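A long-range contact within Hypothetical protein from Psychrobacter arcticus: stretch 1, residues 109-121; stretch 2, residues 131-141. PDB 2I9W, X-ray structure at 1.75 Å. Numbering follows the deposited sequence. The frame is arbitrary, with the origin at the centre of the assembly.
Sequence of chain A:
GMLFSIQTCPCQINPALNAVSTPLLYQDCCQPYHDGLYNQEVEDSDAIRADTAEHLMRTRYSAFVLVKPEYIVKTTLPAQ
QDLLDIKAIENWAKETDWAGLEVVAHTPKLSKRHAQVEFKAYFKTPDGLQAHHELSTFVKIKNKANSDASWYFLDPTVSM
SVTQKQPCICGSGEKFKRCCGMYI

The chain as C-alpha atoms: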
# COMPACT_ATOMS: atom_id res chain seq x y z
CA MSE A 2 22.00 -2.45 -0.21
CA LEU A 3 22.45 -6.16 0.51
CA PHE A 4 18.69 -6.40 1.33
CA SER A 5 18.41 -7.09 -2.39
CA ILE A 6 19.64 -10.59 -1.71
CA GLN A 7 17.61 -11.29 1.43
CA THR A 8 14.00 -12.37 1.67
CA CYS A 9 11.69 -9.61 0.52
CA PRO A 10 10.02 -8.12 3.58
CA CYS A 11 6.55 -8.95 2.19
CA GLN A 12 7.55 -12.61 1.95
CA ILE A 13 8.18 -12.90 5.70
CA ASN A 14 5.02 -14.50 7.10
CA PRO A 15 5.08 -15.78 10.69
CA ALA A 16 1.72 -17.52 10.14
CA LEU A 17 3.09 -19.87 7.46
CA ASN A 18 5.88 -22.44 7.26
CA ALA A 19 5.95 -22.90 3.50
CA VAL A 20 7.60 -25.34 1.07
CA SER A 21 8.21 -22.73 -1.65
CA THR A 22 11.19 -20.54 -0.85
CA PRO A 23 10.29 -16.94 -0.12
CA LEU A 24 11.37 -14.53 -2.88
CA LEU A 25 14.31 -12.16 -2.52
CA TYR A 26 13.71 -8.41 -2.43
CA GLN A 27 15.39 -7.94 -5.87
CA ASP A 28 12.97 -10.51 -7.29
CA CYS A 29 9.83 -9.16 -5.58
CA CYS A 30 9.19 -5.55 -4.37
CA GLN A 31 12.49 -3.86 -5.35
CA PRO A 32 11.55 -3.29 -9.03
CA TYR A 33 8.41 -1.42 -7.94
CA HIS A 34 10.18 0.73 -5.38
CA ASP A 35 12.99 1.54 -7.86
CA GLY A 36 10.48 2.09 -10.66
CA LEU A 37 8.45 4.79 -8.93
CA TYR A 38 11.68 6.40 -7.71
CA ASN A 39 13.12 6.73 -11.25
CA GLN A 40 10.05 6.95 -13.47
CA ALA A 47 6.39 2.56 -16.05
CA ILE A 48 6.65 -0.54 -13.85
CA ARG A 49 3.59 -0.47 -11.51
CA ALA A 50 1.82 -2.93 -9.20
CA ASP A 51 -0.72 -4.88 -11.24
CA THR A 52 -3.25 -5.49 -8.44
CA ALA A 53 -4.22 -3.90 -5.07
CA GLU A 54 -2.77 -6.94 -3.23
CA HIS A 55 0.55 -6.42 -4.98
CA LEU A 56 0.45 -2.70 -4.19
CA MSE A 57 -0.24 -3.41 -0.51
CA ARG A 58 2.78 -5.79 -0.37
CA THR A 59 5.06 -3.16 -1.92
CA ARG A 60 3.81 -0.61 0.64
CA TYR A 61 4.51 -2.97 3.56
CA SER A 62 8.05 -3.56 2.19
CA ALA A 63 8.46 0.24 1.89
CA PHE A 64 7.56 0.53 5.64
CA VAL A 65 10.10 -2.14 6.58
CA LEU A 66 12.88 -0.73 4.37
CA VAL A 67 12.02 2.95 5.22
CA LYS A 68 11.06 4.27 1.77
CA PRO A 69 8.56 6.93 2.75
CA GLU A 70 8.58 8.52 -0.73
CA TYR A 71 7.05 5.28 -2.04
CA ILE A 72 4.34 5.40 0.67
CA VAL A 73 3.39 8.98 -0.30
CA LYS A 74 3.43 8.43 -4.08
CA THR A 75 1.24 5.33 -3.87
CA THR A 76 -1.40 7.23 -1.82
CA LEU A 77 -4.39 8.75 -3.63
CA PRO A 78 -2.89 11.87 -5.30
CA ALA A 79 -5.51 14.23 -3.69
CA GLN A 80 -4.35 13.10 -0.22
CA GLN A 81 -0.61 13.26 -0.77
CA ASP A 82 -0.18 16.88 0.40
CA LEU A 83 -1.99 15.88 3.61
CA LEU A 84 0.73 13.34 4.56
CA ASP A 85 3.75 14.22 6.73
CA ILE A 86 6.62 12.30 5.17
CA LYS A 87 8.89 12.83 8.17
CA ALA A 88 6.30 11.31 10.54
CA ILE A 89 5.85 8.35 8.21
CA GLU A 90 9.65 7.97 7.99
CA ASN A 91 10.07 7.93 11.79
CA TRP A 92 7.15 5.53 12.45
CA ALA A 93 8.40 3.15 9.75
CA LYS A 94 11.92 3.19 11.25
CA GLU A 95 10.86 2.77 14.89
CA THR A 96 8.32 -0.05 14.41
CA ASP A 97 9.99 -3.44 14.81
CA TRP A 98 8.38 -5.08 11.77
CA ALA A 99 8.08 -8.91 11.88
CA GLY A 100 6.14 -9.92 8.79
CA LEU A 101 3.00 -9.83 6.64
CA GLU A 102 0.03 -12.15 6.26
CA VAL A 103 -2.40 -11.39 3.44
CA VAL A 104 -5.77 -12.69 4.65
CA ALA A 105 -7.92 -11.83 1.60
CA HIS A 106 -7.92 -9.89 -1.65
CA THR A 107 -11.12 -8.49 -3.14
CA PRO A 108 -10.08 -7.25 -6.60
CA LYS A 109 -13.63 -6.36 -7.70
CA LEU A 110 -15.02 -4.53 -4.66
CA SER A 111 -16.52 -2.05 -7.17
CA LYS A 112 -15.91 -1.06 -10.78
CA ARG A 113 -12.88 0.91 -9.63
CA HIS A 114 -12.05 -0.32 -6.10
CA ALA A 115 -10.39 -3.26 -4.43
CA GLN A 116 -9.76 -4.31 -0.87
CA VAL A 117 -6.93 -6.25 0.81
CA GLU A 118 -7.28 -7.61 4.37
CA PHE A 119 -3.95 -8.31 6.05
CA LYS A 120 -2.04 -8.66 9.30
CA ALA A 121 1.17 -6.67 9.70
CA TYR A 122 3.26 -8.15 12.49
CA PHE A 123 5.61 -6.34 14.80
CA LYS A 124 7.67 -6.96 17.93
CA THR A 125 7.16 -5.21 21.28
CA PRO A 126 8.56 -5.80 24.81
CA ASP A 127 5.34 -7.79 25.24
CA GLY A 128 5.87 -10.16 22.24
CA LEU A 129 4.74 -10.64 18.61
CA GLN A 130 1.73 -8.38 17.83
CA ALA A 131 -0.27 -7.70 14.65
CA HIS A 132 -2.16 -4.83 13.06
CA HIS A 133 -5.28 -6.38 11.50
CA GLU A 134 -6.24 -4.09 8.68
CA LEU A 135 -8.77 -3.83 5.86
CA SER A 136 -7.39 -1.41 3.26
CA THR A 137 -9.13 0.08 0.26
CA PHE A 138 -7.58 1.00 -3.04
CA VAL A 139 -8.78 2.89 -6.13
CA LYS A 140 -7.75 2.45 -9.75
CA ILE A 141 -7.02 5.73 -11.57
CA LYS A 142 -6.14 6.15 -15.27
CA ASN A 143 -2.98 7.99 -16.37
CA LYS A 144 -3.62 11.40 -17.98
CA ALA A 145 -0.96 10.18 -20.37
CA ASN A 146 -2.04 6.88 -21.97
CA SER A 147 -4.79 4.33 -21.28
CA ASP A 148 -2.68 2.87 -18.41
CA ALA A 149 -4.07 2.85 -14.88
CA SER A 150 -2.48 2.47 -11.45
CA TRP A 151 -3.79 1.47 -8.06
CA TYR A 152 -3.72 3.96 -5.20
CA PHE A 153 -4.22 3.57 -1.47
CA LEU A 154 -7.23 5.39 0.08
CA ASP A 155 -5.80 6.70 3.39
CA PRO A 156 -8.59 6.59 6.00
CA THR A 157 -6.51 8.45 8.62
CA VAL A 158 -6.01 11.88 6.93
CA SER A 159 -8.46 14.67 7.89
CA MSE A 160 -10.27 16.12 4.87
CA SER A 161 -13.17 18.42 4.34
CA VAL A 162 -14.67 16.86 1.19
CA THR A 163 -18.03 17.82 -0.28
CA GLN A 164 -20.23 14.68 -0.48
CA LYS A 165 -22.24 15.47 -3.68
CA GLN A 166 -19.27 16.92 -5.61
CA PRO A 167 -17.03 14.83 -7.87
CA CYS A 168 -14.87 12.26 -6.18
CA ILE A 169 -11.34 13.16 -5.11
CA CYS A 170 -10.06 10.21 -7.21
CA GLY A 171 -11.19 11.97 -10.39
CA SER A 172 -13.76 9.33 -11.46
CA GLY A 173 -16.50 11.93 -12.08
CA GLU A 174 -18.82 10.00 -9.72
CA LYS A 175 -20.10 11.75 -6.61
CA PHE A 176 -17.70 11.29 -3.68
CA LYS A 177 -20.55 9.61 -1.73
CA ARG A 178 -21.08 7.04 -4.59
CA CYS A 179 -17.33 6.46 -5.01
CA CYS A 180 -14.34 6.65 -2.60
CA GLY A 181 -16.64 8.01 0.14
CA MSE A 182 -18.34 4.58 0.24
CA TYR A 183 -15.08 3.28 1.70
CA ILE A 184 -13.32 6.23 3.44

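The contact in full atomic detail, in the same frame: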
# COMPACT_ATOMS: atom_id res chain seq x y z
N LYS A 109 -12.46 -6.94 -7.06
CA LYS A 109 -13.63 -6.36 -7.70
C LYS A 109 -14.62 -5.88 -6.65
O LYS A 109 -15.81 -6.24 -6.70
CB LYS A 109 -14.28 -7.37 -8.64
CG LYS A 109 -13.51 -7.64 -9.91
CD LYS A 109 -14.33 -8.50 -10.92
N LEU A 110 -14.14 -5.07 -5.70
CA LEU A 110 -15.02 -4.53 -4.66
C LEU A 110 -16.07 -3.65 -5.31
O LEU A 110 -17.27 -3.80 -5.02
CB LEU A 110 -14.24 -3.74 -3.64
CG LEU A 110 -14.99 -3.05 -2.50
CD1 LEU A 110 -15.63 -4.10 -1.51
CD2 LEU A 110 -14.03 -2.09 -1.79
N SER A 111 -15.63 -2.80 -6.25
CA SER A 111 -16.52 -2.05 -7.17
C SER A 111 -15.87 -2.04 -8.54
O SER A 111 -14.82 -2.64 -8.73
CB SER A 111 -16.67 -0.58 -6.75
OG SER A 111 -15.50 0.12 -7.14
N LYS A 112 -16.47 -1.29 -9.46
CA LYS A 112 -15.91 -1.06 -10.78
C LYS A 112 -14.51 -0.51 -10.72
O LYS A 112 -13.71 -0.80 -11.59
CB LYS A 112 -16.79 -0.09 -11.57
CG LYS A 112 -16.34 0.16 -12.99
N ARG A 113 -14.21 0.28 -9.70
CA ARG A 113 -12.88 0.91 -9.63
C ARG A 113 -12.14 0.72 -8.31
O ARG A 113 -11.04 1.31 -8.11
CB ARG A 113 -13.00 2.38 -9.98
CG ARG A 113 -13.89 3.17 -9.08
CD ARG A 113 -14.28 4.55 -9.70
NE ARG A 113 -14.57 4.61 -11.15
CZ ARG A 113 -15.77 4.57 -11.75
NH1 ARG A 113 -16.93 4.39 -11.11
NH2 ARG A 113 -15.80 4.67 -13.08
N HIS A 114 -12.70 -0.08 -7.40
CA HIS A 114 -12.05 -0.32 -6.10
C HIS A 114 -11.76 -1.78 -5.79
O HIS A 114 -12.40 -2.69 -6.30
CB HIS A 114 -12.90 0.16 -4.96
CG HIS A 114 -13.18 1.61 -5.01
ND1 HIS A 114 -14.29 2.11 -5.65
CD2 HIS A 114 -12.52 2.67 -4.49
CE1 HIS A 114 -14.28 3.43 -5.55
NE2 HIS A 114 -13.24 3.79 -4.83
N ALA A 115 -10.78 -1.95 -4.90
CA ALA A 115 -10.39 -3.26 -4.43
C ALA A 115 -10.08 -3.11 -2.94
O ALA A 115 -9.72 -2.02 -2.47
CB ALA A 115 -9.17 -3.76 -5.22
N GLN A 116 -10.19 -4.21 -2.23
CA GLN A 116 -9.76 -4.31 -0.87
C GLN A 116 -8.74 -5.46 -0.68
O GLN A 116 -8.70 -6.43 -1.41
CB GLN A 116 -10.95 -4.47 0.08
CG GLN A 116 -11.53 -3.15 0.52
CD GLN A 116 -12.79 -3.23 1.35
OE1 GLN A 116 -13.42 -4.28 1.50
NE2 GLN A 116 -13.20 -2.07 1.87
N VAL A 117 -7.93 -5.29 0.33
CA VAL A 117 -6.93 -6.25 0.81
C VAL A 117 -7.03 -6.22 2.33
O VAL A 117 -6.87 -5.15 2.97
CB VAL A 117 -5.49 -5.84 0.42
CG1 VAL A 117 -4.47 -6.89 0.90
CG2 VAL A 117 -5.40 -5.57 -1.09
N GLU A 118 -7.26 -7.40 2.92
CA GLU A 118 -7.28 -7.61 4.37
C GLU A 118 -5.95 -8.28 4.70
O GLU A 118 -5.57 -9.26 4.06
CB GLU A 118 -8.44 -8.54 4.77
CG GLU A 118 -8.51 -8.85 6.24
CD GLU A 118 -9.57 -9.86 6.63
OE1 GLU A 118 -10.41 -10.26 5.79
OE2 GLU A 118 -9.55 -10.28 7.82
N PHE A 119 -5.25 -7.77 5.70
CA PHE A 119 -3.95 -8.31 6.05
C PHE A 119 -3.60 -8.10 7.52
O PHE A 119 -4.25 -7.31 8.23
CB PHE A 119 -2.89 -7.66 5.16
CG PHE A 119 -2.72 -6.20 5.40
CD1 PHE A 119 -3.50 -5.27 4.70
CD2 PHE A 119 -1.81 -5.72 6.33
CE1 PHE A 119 -3.33 -3.92 4.94
CE2 PHE A 119 -1.65 -4.33 6.58
CZ PHE A 119 -2.40 -3.44 5.86
N LYS A 120 -2.61 -8.85 7.99
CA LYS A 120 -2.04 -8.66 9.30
C LYS A 120 -0.58 -8.28 9.13
O LYS A 120 0.19 -9.00 8.49
CB LYS A 120 -2.14 -9.94 10.13
CG LYS A 120 -3.57 -10.30 10.47
CD LYS A 120 -3.72 -11.56 11.29
CE LYS A 120 -5.20 -11.80 11.52
NZ LYS A 120 -5.51 -12.84 12.53
N ALA A 121 -0.23 -7.12 9.68
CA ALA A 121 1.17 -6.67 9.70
C ALA A 121 1.74 -6.88 11.09
O ALA A 121 1.24 -6.30 12.06
CB ALA A 121 1.27 -5.19 9.32
N ALA A 131 0.13 -7.95 16.03
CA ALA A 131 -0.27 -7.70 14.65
C ALA A 131 -1.29 -6.60 14.54
O ALA A 131 -2.12 -6.46 15.45
CB ALA A 131 -0.82 -9.00 13.98
N HIS A 132 -1.15 -5.78 13.51
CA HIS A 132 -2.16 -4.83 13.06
C HIS A 132 -3.05 -5.55 12.08
O HIS A 132 -2.56 -5.91 11.01
CB HIS A 132 -1.54 -3.69 12.26
CG HIS A 132 -0.62 -2.81 13.05
ND1 HIS A 132 -1.08 -1.93 14.00
CD2 HIS A 132 0.72 -2.63 12.98
CE1 HIS A 132 -0.06 -1.27 14.51
NE2 HIS A 132 1.05 -1.67 13.90
N HIS A 133 -4.32 -5.75 12.42
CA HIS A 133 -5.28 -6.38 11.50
C HIS A 133 -6.08 -5.32 10.73
O HIS A 133 -6.86 -4.57 11.31
CB HIS A 133 -6.21 -7.31 12.27
CG HIS A 133 -7.09 -8.16 11.39
ND1 HIS A 133 -8.15 -8.88 11.89
CD2 HIS A 133 -7.05 -8.42 10.06
CE1 HIS A 133 -8.72 -9.55 10.91
NE2 HIS A 133 -8.08 -9.29 9.79
N GLU A 134 -5.84 -5.24 9.44
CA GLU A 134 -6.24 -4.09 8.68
C GLU A 134 -7.09 -4.53 7.50
O GLU A 134 -6.91 -5.62 6.95
CB GLU A 134 -4.99 -3.36 8.20
CG GLU A 134 -4.00 -2.91 9.26
CD GLU A 134 -4.46 -1.71 10.08
OE1 GLU A 134 -5.28 -0.90 9.59
OE2 GLU A 134 -3.98 -1.55 11.23
N LEU A 135 -8.08 -3.70 7.13
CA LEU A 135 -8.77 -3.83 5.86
C LEU A 135 -8.56 -2.53 5.08
O LEU A 135 -9.12 -1.48 5.46
CB LEU A 135 -10.26 -4.09 6.06
CG LEU A 135 -11.13 -4.25 4.79
CD1 LEU A 135 -10.66 -5.47 3.97
CD2 LEU A 135 -12.65 -4.36 5.10
N SER A 136 -7.76 -2.59 4.03
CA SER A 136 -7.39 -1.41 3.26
C SER A 136 -8.11 -1.38 1.91
O SER A 136 -8.32 -2.45 1.23
CB SER A 136 -5.89 -1.40 3.06
OG SER A 136 -5.27 -1.05 4.29
N THR A 137 -8.45 -0.15 1.48
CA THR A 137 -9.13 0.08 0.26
C THR A 137 -8.26 0.87 -0.70
O THR A 137 -7.50 1.79 -0.30
CB THR A 137 -10.47 0.83 0.44
OG1 THR A 137 -11.26 0.13 1.41
CG2 THR A 137 -11.21 0.89 -0.91
N PHE A 138 -8.38 0.46 -1.95
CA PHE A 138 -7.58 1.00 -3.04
C PHE A 138 -8.50 1.41 -4.19
O PHE A 138 -9.56 0.83 -4.41
CB PHE A 138 -6.57 -0.04 -3.52
CG PHE A 138 -5.66 -0.54 -2.42
CD1 PHE A 138 -6.10 -1.53 -1.54
CD2 PHE A 138 -4.41 0.01 -2.25
CE1 PHE A 138 -5.31 -1.98 -0.54
CE2 PHE A 138 -3.60 -0.48 -1.24
CZ PHE A 138 -4.10 -1.45 -0.38
N VAL A 139 -8.04 2.41 -4.96
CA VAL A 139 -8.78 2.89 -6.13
C VAL A 139 -7.85 2.85 -7.33
O VAL A 139 -6.66 3.17 -7.21
CB VAL A 139 -9.40 4.30 -5.93
CG1 VAL A 139 -8.34 5.39 -5.78
CG2 VAL A 139 -10.38 4.62 -7.07
N LYS A 140 -8.41 2.45 -8.46
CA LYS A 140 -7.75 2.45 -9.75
C LYS A 140 -8.06 3.77 -10.47
O LYS A 140 -9.24 4.11 -10.70
CB LYS A 140 -8.20 1.24 -10.59
CG LYS A 140 -7.11 0.65 -11.47
CD LYS A 140 -7.57 -0.58 -12.29
CE LYS A 140 -6.36 -1.48 -12.66
N ILE A 141 -6.99 4.46 -10.85
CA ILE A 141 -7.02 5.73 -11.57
C ILE A 141 -6.22 5.67 -12.86
O ILE A 141 -5.07 5.24 -12.87
CB ILE A 141 -6.45 6.87 -10.73
CG1 ILE A 141 -7.22 7.04 -9.40
CG2 ILE A 141 -6.46 8.16 -11.56
CD1 ILE A 141 -6.44 8.00 -8.43

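The two stretches pair as neighbouring antiparallel strands, their axes 4.5 Å apart at closest and 167° apart in direction, and together they bury 995 Å². Before the strand begins, S111 organises the turn: its OG accepts a hydrogen bond from R113 N (2.9 Å) and shares another with H114 ND1 (2.8 Å). The ladder opens at R113, whose O accepts from K140 N at 2.9 Å.

H114, a non-hydrogen-bonded partner of V139, lays its ring near that side chain, NE2 lying 3.7 Å from V139 CG2; NE2 is itself satisfied elsewhere in the structure, so a polar ring can be buried here. A115 faces the other way and makes both backbone bonds with F138, A115 N to F138 O at 3.1 Å and F138 N to A115 O at 2.9 Å. Its small methyl makes no close contact across the strands; its carbonyl O lies at the edge of the F138 ring. At Q116 the side chain reaches across to the partner strand, and NE2 donates to T137 OG1 at 3.0 Å, giving the buried threonine hydroxyl a polar partner.

V117 pairs with S136 through the backbone (V117 N to S136 O 3.0 Å, S136 N to V117 O 2.9 Å), while its CG2 packs 3.6 Å from F138 CE1. E118, fully extended, passes the side chain of L135, with CB 3.9 Å from L135 CD1, and its OE2 accepts a short 2.6 Å bond from H133 NE2. F119 returns to the face of V117; beyond its paired backbone bonds with E134, its ring receives E134 CB over one face, 3.8 Å from the centroid.

In this contact K120 offers its long methylene chain: CE sits over the H133 ring, 4.0 Å from the centroid. Finally, small, buried A121 makes the last pair within these stretches, with H132, A121 N to H132 O at 2.9 Å and H132 N to A121 O at 2.8 Å.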